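Local coordinates for protein glucanase (Clostridium thermocellum, PDB 5GXX) that probably hydrolyses internal beta-1,4-glucosidic bonds of cellulose, as a family 9 endoglucanase of the cellulosome, at residues A62-Y73 with Q147-V158; S192-W203 with H243-A252. The protein carries 1 engineered substitution. One frame throughout, in Å; residues are numbered along the deposited sequence.

Interaction 1 (A62-Y73 with Q147-V158)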
loop_
_atom_site.group_PDB
_atom_site.type_symbol
_atom_site.label_atom_id
_atom_site.label_comp_id
_atom_site.label_asym_id
_atom_site.label_seq_id
_atom_site.Cartn_x
_atom_site.Cartn_y
_atom_site.Cartn_z
ATOM N N ALA A 62 23.671 -22.207 30.190
ATOM C CA ALA A 62 24.609 -22.664 31.197
ATOM C C ALA A 62 24.235 -24.074 31.635
ATOM O O ALA A 62 25.115 -24.905 31.820
ATOM C CB ALA A 62 24.635 -21.691 32.370
ATOM N N TYR A 63 22.942 -24.378 31.734
ATOM C CA TYR A 63 22.503 -25.720 32.120
ATOM C C TYR A 63 23.072 -26.710 31.122
ATOM O O TYR A 63 23.634 -27.749 31.497
ATOM C CB TYR A 63 20.974 -25.822 32.168
ATOM C CG TYR A 63 20.479 -27.249 32.041
ATOM C CD1 TYR A 63 20.373 -28.066 33.165
ATOM C CD2 TYR A 63 20.140 -27.776 30.788
ATOM C CE1 TYR A 63 19.941 -29.383 33.061
ATOM C CE2 TYR A 63 19.701 -29.105 30.673
ATOM C CZ TYR A 63 19.622 -29.892 31.813
ATOM O OH TYR A 63 19.190 -31.199 31.748
ATOM N N SER A 64 22.912 -26.366 29.845
ATOM C CA SER A 64 23.353 -27.231 28.742
ATOM C C SER A 64 24.861 -27.446 28.831
ATOM O O SER A 64 25.346 -28.573 28.734
ATOM C CB SER A 64 22.956 -26.701 27.359
ATOM O OG SER A 64 21.549 -26.583 27.220
ATOM N N ALA A 65 25.614 -26.367 28.999
ATOM C CA ALA A 65 27.061 -26.487 29.188
ATOM C C ALA A 65 27.434 -27.357 30.390
ATOM O O ALA A 65 28.319 -28.211 30.282
ATOM C CB ALA A 65 27.680 -25.096 29.332
ATOM N N ALA A 66 26.756 -27.173 31.524
ATOM C CA ALA A 66 26.993 -28.000 32.707
ATOM C C ALA A 66 26.779 -29.486 32.409
ATOM O O ALA A 66 27.563 -30.338 32.814
ATOM C CB ALA A 66 26.117 -27.557 33.875
ATOM N N MET A 67 25.714 -29.794 31.676
ATOM C CA MET A 67 25.428 -31.190 31.340
ATOM C C MET A 67 26.435 -31.756 30.345
ATOM O O MET A 67 26.786 -32.928 30.481
ATOM C CB MET A 67 24.033 -31.287 30.743
ATOM C CG MET A 67 22.909 -30.961 31.693
ATOM S SD MET A 67 22.919 -31.960 33.174
ATOM C CE MET A 67 22.367 -33.565 32.582
ATOM N N LEU A 68 26.928 -30.959 29.398
ATOM C CA LEU A 68 28.036 -31.400 28.543
ATOM C C LEU A 68 29.292 -31.674 29.372
ATOM O O LEU A 68 29.999 -32.656 29.115
ATOM C CB LEU A 68 28.340 -30.399 27.428
ATOM C CG LEU A 68 27.243 -30.196 26.377
ATOM C CD1 LEU A 68 27.804 -29.440 25.166
ATOM C CD2 LEU A 68 26.575 -31.493 25.904
ATOM N N GLY A 69 29.534 -30.816 30.368
ATOM C CA GLY A 69 30.640 -31.015 31.301
ATOM C C GLY A 69 30.452 -32.303 32.075
ATOM O O GLY A 69 31.402 -33.088 32.219
ATOM N N TRP A 70 29.223 -32.548 32.534
ATOM C CA TRP A 70 28.939 -33.740 33.330
ATOM C C TRP A 70 29.178 -34.975 32.464
ATOM O O TRP A 70 29.733 -35.959 32.960
ATOM C CB TRP A 70 27.527 -33.687 33.928
ATOM C CG TRP A 70 27.238 -34.703 35.006
ATOM C CD1 TRP A 70 28.129 -35.553 35.585
ATOM C CD2 TRP A 70 25.975 -34.949 35.649
ATOM N NE1 TRP A 70 27.500 -36.332 36.530
ATOM C CE2 TRP A 70 26.176 -35.978 36.590
ATOM C CE3 TRP A 70 24.678 -34.427 35.487
ATOM C CZ2 TRP A 70 25.138 -36.477 37.388
ATOM C CZ3 TRP A 70 23.658 -34.910 36.282
ATOM C CH2 TRP A 70 23.884 -35.944 37.204
ATOM N N ALA A 71 28.785 -34.918 31.188
ATOM C CA ALA A 71 29.033 -36.038 30.275
ATOM C C ALA A 71 30.525 -36.388 30.208
ATOM O O ALA A 71 30.909 -37.564 30.286
ATOM C CB ALA A 71 28.479 -35.726 28.901
ATOM N N LEU A 72 31.359 -35.360 30.078
ATOM C CA LEU A 72 32.801 -35.546 30.037
ATOM C C LEU A 72 33.326 -36.044 31.377
ATOM O O LEU A 72 34.226 -36.888 31.397
ATOM C CB LEU A 72 33.502 -34.245 29.626
ATOM C CG LEU A 72 33.407 -33.838 28.149
ATOM C CD1 LEU A 72 33.847 -32.389 27.927
ATOM C CD2 LEU A 72 34.184 -34.761 27.203
ATOM N N TYR A 73 32.776 -35.535 32.482
ATOM C CA TYR A 73 33.210 -35.904 33.829
ATOM C C TYR A 73 32.999 -37.388 34.104
ATOM O O TYR A 73 33.842 -38.035 34.720
ATOM C CB TYR A 73 32.500 -35.033 34.878
ATOM C CG TYR A 73 32.887 -35.290 36.316
ATOM C CD1 TYR A 73 33.995 -34.659 36.896
ATOM C CD2 TYR A 73 32.120 -36.125 37.119
ATOM C CE1 TYR A 73 34.339 -34.890 38.226
ATOM C CE2 TYR A 73 32.449 -36.353 38.444
ATOM C CZ TYR A 73 33.568 -35.737 38.993
ATOM O OH TYR A 73 33.870 -35.990 40.316
ATOM N N GLN A 147 23.604 -21.301 38.038
ATOM C CA GLN A 147 23.786 -22.240 36.924
ATOM C C GLN A 147 25.047 -21.937 36.124
ATOM O O GLN A 147 25.787 -22.850 35.747
ATOM C CB GLN A 147 22.538 -22.306 36.020
ATOM C CG GLN A 147 22.536 -23.436 34.976
ATOM C CD GLN A 147 22.619 -24.827 35.578
ATOM O OE1 GLN A 147 23.564 -25.563 35.302
ATOM N NE2 GLN A 147 21.644 -25.192 36.407
ATOM N N MET A 148 25.328 -20.653 35.910
ATOM C CA MET A 148 26.558 -20.271 35.219
ATOM C C MET A 148 27.762 -20.733 36.044
ATOM O O MET A 148 28.742 -21.237 35.494
ATOM C CB MET A 148 26.609 -18.759 34.956
ATOM C CG MET A 148 25.518 -18.256 34.010
ATOM S SD MET A 148 25.319 -16.449 34.014
ATOM C CE MET A 148 26.926 -15.899 33.418
ATOM N N ALA A 149 27.666 -20.607 37.368
ATOM C CA ALA A 149 28.732 -21.073 38.251
ATOM C C ALA A 149 28.949 -22.580 38.130
ATOM O O ALA A 149 30.088 -23.034 38.058
ATOM C CB ALA A 149 28.417 -20.736 39.696
ATOM N N ALA A 150 27.852 -23.338 38.123
ATOM C CA ALA A 150 27.917 -24.791 38.057
ATOM C C ALA A 150 28.585 -25.243 36.764
ATOM O O ALA A 150 29.441 -26.134 36.772
ATOM C CB ALA A 150 26.511 -25.381 38.156
ATOM N N ALA A 151 28.194 -24.620 35.653
ATOM C CA ALA A 151 28.748 -24.961 34.340
ATOM C C ALA A 151 30.250 -24.737 34.324
ATOM O O ALA A 151 31.027 -25.573 33.853
ATOM C CB ALA A 151 28.082 -24.133 33.258
ATOM N N LEU A 152 30.654 -23.607 34.891
ATOM C CA LEU A 152 32.080 -23.306 34.969
ATOM C C LEU A 152 32.840 -24.189 35.961
ATOM O O LEU A 152 34.014 -24.517 35.746
ATOM C CB LEU A 152 32.291 -21.814 35.250
ATOM C CG LEU A 152 31.914 -20.916 34.066
ATOM C CD1 LEU A 152 31.650 -19.482 34.523
ATOM C CD2 LEU A 152 32.971 -20.948 32.958
ATOM N N ALA A 153 32.167 -24.628 37.014
ATOM C CA ALA A 153 32.804 -25.524 37.976
ATOM C C ALA A 153 33.100 -26.874 37.333
ATOM O O ALA A 153 34.238 -27.332 37.311
ATOM C CB ALA A 153 31.945 -25.685 39.217
ATOM N N VAL A 154 32.075 -27.535 36.802
ATOM C CA VAL A 154 32.368 -28.780 36.101
ATOM C C VAL A 154 33.303 -28.602 34.897
ATOM O O VAL A 154 34.207 -29.416 34.684
ATOM C CB VAL A 154 31.084 -29.565 35.755
ATOM C CG1 VAL A 154 30.160 -28.785 34.795
ATOM C CG2 VAL A 154 31.446 -30.935 35.213
ATOM N N GLY A 155 33.133 -27.528 34.127
ATOM C CA GLY A 155 34.026 -27.261 33.002
ATOM C C GLY A 155 35.487 -27.159 33.404
ATOM O O GLY A 155 36.373 -27.642 32.694
ATOM N N SER A 156 35.712 -26.526 34.554
ATOM C CA SER A 156 37.070 -26.345 35.078
ATOM C C SER A 156 37.724 -27.693 35.373
ATOM O O SER A 156 38.930 -27.839 35.189
ATOM C CB SER A 156 37.056 -25.450 36.320
ATOM O OG SER A 156 36.761 -26.153 37.521
ATOM N N ILE A 157 36.943 -28.681 35.802
ATOM C CA ILE A 157 37.482 -30.026 36.025
ATOM C C ILE A 157 37.809 -30.705 34.694
ATOM O O ILE A 157 38.939 -31.132 34.442
ATOM C CB ILE A 157 36.483 -30.945 36.769
ATOM C CG1 ILE A 157 36.043 -30.297 38.081
ATOM C CG2 ILE A 157 37.030 -32.369 36.959
ATOM C CD1 ILE A 157 34.949 -31.066 38.818
ATOM N N VAL A 158 36.800 -30.814 33.838
ATOM C CA VAL A 158 36.953 -31.650 32.657
ATOM C C VAL A 158 37.861 -31.029 31.599
ATOM O O VAL A 158 38.424 -31.756 30.772
ATOM C CB VAL A 158 35.581 -32.117 32.093
ATOM C CG1 VAL A 158 34.749 -32.717 33.200
ATOM C CG2 VAL A 158 34.805 -30.990 31.417
HETATM O O HOH W 1 30.813 -27.531 31.922
#
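Ala151 O and Ala65 O are joined by a water that donates to both, at 2.8 Å from Ala151 O and 3.1 Å from Ala65 O. It is the polar link between helices 62-73 and 147-158; no direct hydrogen bond joins them. Ala151 O also accepts its own helix bond from Gly155 N, so two donors grip it. The rest of the contact is apolar. Small residues let the backbones come close: the CA atoms of Ala66 and Ala151 are 3.9 Å apart. The CB of Ala151 rests 3.4 Å from Ala62 O and also touches the methyls of Ala65 and Ala66. Further along, Val154 is a knob in a hole formed by Ala66, Gly69, Trp70 and Tyr73. CG1 lies on Ala66 O, and CG2 reaches Gly69 C at 3.6 Å. Gly69 has no side chain, so CG2 lies on its backbone. Val158 CG1 rests against Gly69 O and Tyr73 N, which are bonded to each other, while its CG2 meets Leu72. The Tyr73 ring, placed with CG anti to the backbone N (chi1 -179°), takes Ile157 CG2 at its edge, 3.8 Å from CD1. At the other end Gln147 bends at chi2 (60°) and lays its amide against the backbone of Tyr63, with OE1 3.5 Å from Ala66 CB. That OE1 accepts a hydrogen bond from Trp203 NE1 on helix 198-212, which holds the buried amide. Trp207 of the same helix covers Val154 and meets the Tyr73 ring edge-to-face. The axes of segments 62-73 and 147-158 approach to 7.9 Å, at 23° to each other. This is close packing of two parallel helices within the alpha-helical catalytic domain, which in family 9 is an (alpha/alpha)6 barrel.

Interaction 2 (S192-W203 with H243-A252). With CA (calcium ion), chain C.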
loop_
_atom_site.group_PDB
_atom_site.type_symbol
_atom_site.label_atom_id
_atom_site.label_comp_id
_atom_site.label_asym_id
_atom_site.label_seq_id
_atom_site.Cartn_x
_atom_site.Cartn_y
_atom_site.Cartn_z
ATOM N N SER A 192 11.286 -18.738 32.729
ATOM C CA SER A 192 10.990 -18.271 34.081
ATOM C C SER A 192 11.599 -19.203 35.129
ATOM O O SER A 192 11.660 -20.419 34.894
ATOM C CB SER A 192 9.470 -18.176 34.278
ATOM O OG SER A 192 8.939 -17.036 33.613
ATOM N N SER A 193 12.056 -18.651 36.254
ATOM C CA SER A 193 12.519 -19.476 37.365
ATOM C C SER A 193 11.289 -20.025 38.087
ATOM O O SER A 193 10.576 -19.295 38.775
ATOM C CB SER A 193 13.428 -18.676 38.318
ATOM O OG SER A 193 13.883 -19.475 39.400
ATOM N N HIS A 194 10.999 -21.306 37.890
ATOM C CA HIS A 194 9.801 -21.922 38.467
ATOM C C HIS A 194 10.051 -22.487 39.858
ATOM O O HIS A 194 9.247 -22.312 40.771
ATOM C CB HIS A 194 9.295 -23.052 37.561
ATOM C CG HIS A 194 8.975 -22.594 36.174
ATOM N ND1 HIS A 194 7.903 -21.775 35.891
ATOM C CD2 HIS A 194 9.620 -22.789 34.999
ATOM C CE1 HIS A 194 7.887 -21.509 34.597
ATOM N NE2 HIS A 194 8.926 -22.099 34.035
ATOM N N SER A 195 11.161 -23.194 40.001
ATOM C CA SER A 195 11.458 -23.931 41.220
ATOM C C SER A 195 12.119 -23.035 42.267
ATOM O O SER A 195 12.303 -23.448 43.400
ATOM C CB SER A 195 12.376 -25.120 40.917
ATOM O OG SER A 195 13.521 -24.689 40.203
ATOM N N GLY A 196 12.506 -21.821 41.889
ATOM C CA GLY A 196 13.323 -20.992 42.761
ATOM C C GLY A 196 14.799 -21.240 42.520
ATOM O O GLY A 196 15.193 -21.888 41.539
ATOM N N PHE A 197 15.614 -20.741 43.443
ATOM C CA PHE A 197 17.058 -20.707 43.243
ATOM C C PHE A 197 17.852 -21.622 44.186
ATOM O O PHE A 197 19.061 -21.772 44.014
ATOM C CB PHE A 197 17.555 -19.254 43.327
ATOM C CG PHE A 197 17.380 -18.650 44.698
ATOM C CD1 PHE A 197 18.171 -19.099 45.745
ATOM C CD2 PHE A 197 16.385 -17.714 44.959
ATOM C CE1 PHE A 197 18.025 -18.598 47.027
ATOM C CE2 PHE A 197 16.214 -17.213 46.259
ATOM C CZ PHE A 197 17.027 -17.667 47.291
ATOM N N TRP A 198 17.195 -22.244 45.164
ATOM C CA TRP A 198 17.916 -23.135 46.072
ATOM C C TRP A 198 18.540 -24.341 45.361
ATOM O O TRP A 198 19.642 -24.777 45.716
ATOM C CB TRP A 198 17.046 -23.572 47.258
ATOM C CG TRP A 198 16.592 -22.428 48.127
ATOM C CD1 TRP A 198 15.316 -21.962 48.262
ATOM C CD2 TRP A 198 17.409 -21.605 48.971
ATOM N NE1 TRP A 198 15.283 -20.903 49.144
ATOM C CE2 TRP A 198 16.557 -20.662 49.588
ATOM C CE3 TRP A 198 18.781 -21.570 49.260
ATOM C CZ2 TRP A 198 17.031 -19.699 50.489
ATOM C CZ3 TRP A 198 19.251 -20.612 50.168
ATOM C CH2 TRP A 198 18.376 -19.692 50.760
ATOM N N ASP A 199 17.841 -24.900 44.376
ATOM C CA ASP A 199 18.413 -26.008 43.620
ATOM C C ASP A 199 19.676 -25.634 42.833
ATOM O O ASP A 199 20.611 -26.429 42.783
ATOM C CB ASP A 199 17.364 -26.614 42.671
ATOM C CG ASP A 199 16.688 -25.562 41.796
ATOM O OD1 ASP A 199 15.805 -24.838 42.306
ATOM O OD2 ASP A 199 17.032 -25.460 40.598
ATOM N N GLU A 200 19.728 -24.443 42.242
ATOM C CA GLU A 200 20.950 -24.004 41.566
ATOM C C GLU A 200 22.107 -23.841 42.552
ATOM O O GLU A 200 23.256 -24.157 42.238
ATOM C CB GLU A 200 20.762 -22.684 40.808
ATOM C CG GLU A 200 19.923 -22.745 39.535
ATOM C CD GLU A 200 18.438 -22.828 39.792
ATOM O OE1 GLU A 200 18.028 -22.669 40.967
ATOM O OE2 GLU A 200 17.672 -23.043 38.820
ATOM N N LEU A 201 21.817 -23.318 43.739
ATOM C CA LEU A 201 22.899 -23.192 44.722
ATOM C C LEU A 201 23.428 -24.555 45.148
ATOM O O LEU A 201 24.635 -24.717 45.307
ATOM C CB LEU A 201 22.500 -22.353 45.947
ATOM C CG LEU A 201 22.128 -20.900 45.669
ATOM C CD1 LEU A 201 21.681 -20.275 47.009
ATOM C CD2 LEU A 201 23.312 -20.135 45.075
ATOM N N LEU A 202 22.521 -25.507 45.353
ATOM C CA LEU A 202 22.902 -26.899 45.594
ATOM C C LEU A 202 23.791 -27.479 44.498
ATOM O O LEU A 202 24.839 -28.063 44.778
ATOM C CB LEU A 202 21.647 -27.778 45.703
ATOM C CG LEU A 202 21.886 -29.284 45.869
ATOM C CD1 LEU A 202 22.701 -29.600 47.119
ATOM C CD2 LEU A 202 20.530 -29.980 45.904
ATOM N N TRP A 203 23.336 -27.353 43.257
ATOM C CA TRP A 203 24.023 -27.873 42.076
ATOM C C TRP A 203 25.398 -27.239 41.942
ATOM O O TRP A 203 26.394 -27.938 41.779
ATOM C CB TRP A 203 23.130 -27.574 40.867
ATOM C CG TRP A 203 23.544 -27.897 39.461
ATOM C CD1 TRP A 203 23.666 -26.994 38.457
ATOM C CD2 TRP A 203 23.754 -29.191 38.862
ATOM N NE1 TRP A 203 23.969 -27.618 37.265
ATOM C CE2 TRP A 203 24.020 -28.971 37.486
ATOM C CE3 TRP A 203 23.731 -30.503 39.342
ATOM C CZ2 TRP A 203 24.287 -30.014 36.596
ATOM C CZ3 TRP A 203 24.011 -31.531 38.453
ATOM C CH2 TRP A 203 24.273 -31.283 37.101
ATOM N N HIS A 243 15.183 -33.672 36.119
ATOM C CA HIS A 243 16.362 -32.832 35.983
ATOM C C HIS A 243 16.235 -32.041 34.685
ATOM O O HIS A 243 16.005 -32.623 33.631
ATOM C CB HIS A 243 17.567 -33.757 35.892
ATOM C CG HIS A 243 18.884 -33.063 36.010
ATOM N ND1 HIS A 243 19.461 -32.788 37.233
ATOM C CD2 HIS A 243 19.736 -32.588 35.070
ATOM C CE1 HIS A 243 20.614 -32.171 37.032
ATOM N NE2 HIS A 243 20.811 -32.044 35.731
ATOM N N CYS A 244 16.394 -30.721 34.767
ATOM C CA CYS A 244 16.271 -29.872 33.589
ATOM C C CYS A 244 16.838 -28.481 33.844
ATOM O O CYS A 244 17.296 -28.174 34.954
ATOM C CB CYS A 244 14.791 -29.752 33.208
ATOM S SG CYS A 244 13.760 -28.893 34.452
ATOM N N TRP A 245 16.768 -27.638 32.820
ATOM C CA TRP A 245 17.300 -26.268 32.896
ATOM C C TRP A 245 16.832 -25.475 34.114
ATOM O O TRP A 245 17.557 -24.591 34.561
ATOM C CB TRP A 245 17.005 -25.468 31.622
ATOM C CG TRP A 245 15.523 -25.329 31.375
ATOM C CD1 TRP A 245 14.717 -26.177 30.657
ATOM C CD2 TRP A 245 14.656 -24.321 31.908
ATOM N NE1 TRP A 245 13.409 -25.761 30.710
ATOM C CE2 TRP A 245 13.348 -24.613 31.458
ATOM C CE3 TRP A 245 14.857 -23.192 32.709
ATOM C CZ2 TRP A 245 12.242 -23.821 31.791
ATOM C CZ3 TRP A 245 13.761 -22.400 33.033
ATOM C CH2 TRP A 245 12.473 -22.723 32.582
ATOM N N ASP A 246 15.620 -25.736 34.591
ATOM C CA ASP A 246 15.048 -24.987 35.707
ATOM C C ASP A 246 15.422 -25.518 37.096
ATOM O O ASP A 246 15.357 -24.812 38.113
ATOM C CB ASP A 246 13.525 -24.981 35.584
ATOM C CG ASP A 246 12.872 -24.144 36.658
ATOM O OD1 ASP A 246 13.005 -22.912 36.591
ATOM O OD2 ASP A 246 12.264 -24.722 37.582
ATOM N N ASP A 247 15.784 -26.798 37.122
ATOM C CA ASP A 247 15.903 -27.540 38.362
ATOM C C ASP A 247 16.813 -28.763 38.250
ATOM O O ASP A 247 16.435 -29.817 37.726
ATOM C CB ASP A 247 14.512 -27.934 38.857
ATOM C CG ASP A 247 14.515 -28.470 40.274
ATOM O OD1 ASP A 247 15.610 -28.656 40.862
ATOM O OD2 ASP A 247 13.400 -28.738 40.771
ATOM N N CYS A 248 18.017 -28.598 38.780
ATOM C CA CYS A 248 19.061 -29.609 38.778
ATOM C C CYS A 248 19.225 -30.310 40.123
ATOM O O CYS A 248 20.215 -31.011 40.330
ATOM C CB CYS A 248 20.389 -28.977 38.341
ATOM S SG CYS A 248 20.500 -28.582 36.589
ATOM N N HIS A 249 18.283 -30.163 41.058
ATOM C CA HIS A 249 18.455 -30.829 42.354
ATOM C C HIS A 249 18.488 -32.342 42.244
ATOM O O HIS A 249 19.171 -32.995 43.025
ATOM C CB HIS A 249 17.518 -30.378 43.494
ATOM C CG HIS A 249 16.145 -30.981 43.467
ATOM N ND1 HIS A 249 15.110 -30.404 42.768
ATOM C CD2 HIS A 249 15.612 -32.043 44.122
ATOM C CE1 HIS A 249 14.004 -31.104 42.967
ATOM N NE2 HIS A 249 14.286 -32.120 43.766
ATOM N N TYR A 250 17.759 -32.869 41.263
ATOM C CA TYR A 250 17.676 -34.313 41.024
ATOM C C TYR A 250 19.074 -34.891 40.830
ATOM O O TYR A 250 19.482 -35.825 41.525
ATOM C CB TYR A 250 16.781 -34.623 39.803
ATOM C CG TYR A 250 15.447 -33.906 39.921
ATOM C CD1 TYR A 250 14.414 -34.464 40.666
ATOM C CD2 TYR A 250 15.243 -32.653 39.339
ATOM C CE1 TYR A 250 13.200 -33.803 40.816
ATOM C CE2 TYR A 250 14.034 -31.982 39.498
ATOM C CZ TYR A 250 13.028 -32.557 40.243
ATOM O OH TYR A 250 11.833 -31.902 40.428
ATOM N N GLY A 251 19.817 -34.326 39.884
ATOM C CA GLY A 251 21.177 -34.764 39.587
ATOM C C GLY A 251 22.118 -34.464 40.736
ATOM O O GLY A 251 23.026 -35.256 41.005
ATOM N N ALA A 252 21.910 -33.333 41.416
ATOM C CA ALA A 252 22.755 -33.005 42.562
ATOM C C ALA A 252 22.645 -34.043 43.679
ATOM O O ALA A 252 23.650 -34.376 44.298
ATOM C CB ALA A 252 22.455 -31.604 43.068
HETATM CA CA CA C . 15.775 -23.572 40.057
HETATM O O HOH W 2 14.695 -22.042 38.782
HETATM O O HOH W 3 19.372 -26.098 39.151
HETATM O O HOH W 4 18.858 -24.539 36.938
#
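Asp246 turns its carboxylate to segment 192-203 by setting CG anti to the backbone N (chi1 -176°), while Asp199 holds CG between its backbone N and carbonyl carbon (chi1 52°), and its carboxylate faces the calcium ion. The Asp246 carboxylate grips the loop. OD1 accepts from His194 N at 2.9 Å, nearly straight and on the syn side. OD2 accepts from Ser195 OG, which comes from above the carboxylate plane, and weakly from Ser195 N. Asp246 binds the calcium ion through its backbone O, at 2.3 Å. The calcium ion is also held by both carboxylate oxygens of Asp199 and of Glu200, by Ser195 OG, Gly196 O and a water. That water also donates to Asp246 OD1 and Ser193 OG. The site thus fastens the start of helix 198-212 to the type I turn 244-247, within the family 9 catalytic domain. Asp247 crosses Asp199 at about a right angle, its OD1 3.2 Å from Asp199 CB. The same OD1 accepts from His249 N, an Asx turn, and from His249 ND1 at 2.6 Å, so two bonds fix this carboxylate. A second water bridges Asp199 OD2 and Cys248 N. Cys248 lies over one face of the Trp203 indole. Its CB is 3.5 Å from the centroid of the five-membered ring, a CH-pi contact, and SG sits over the ring. His243 presents its edge to the six-membered ring of Trp203, with planes 67° apart. His243 ND1 accepts from Gly251 N, tilted from the ring plane, which may limit its rotation. Leu202 CG packs against Ala252 CB at 3.7 Å.

In the fold
From the N terminus, the chain runs through helix 58-75, then helix 85-101, strands 108-112 and 136-139 and the short helices between them, and interaction 1 closes when helix 142-158 packs against helix 58-75. Interaction 2 opens later, at the loop before helix 198-212, and closes at the turn leading into helix 249-260. The two loops follow in series and neither nest nor cross. In space they touch, with centres about 14 Å apart. Ala150 packs on Trp203, Met67 on His243, and Tyr63 on Cys244. Helices 58-75 and 142-158 are thus tied to helix 198-212 and the 243-248 loop, all inside the catalytic domain.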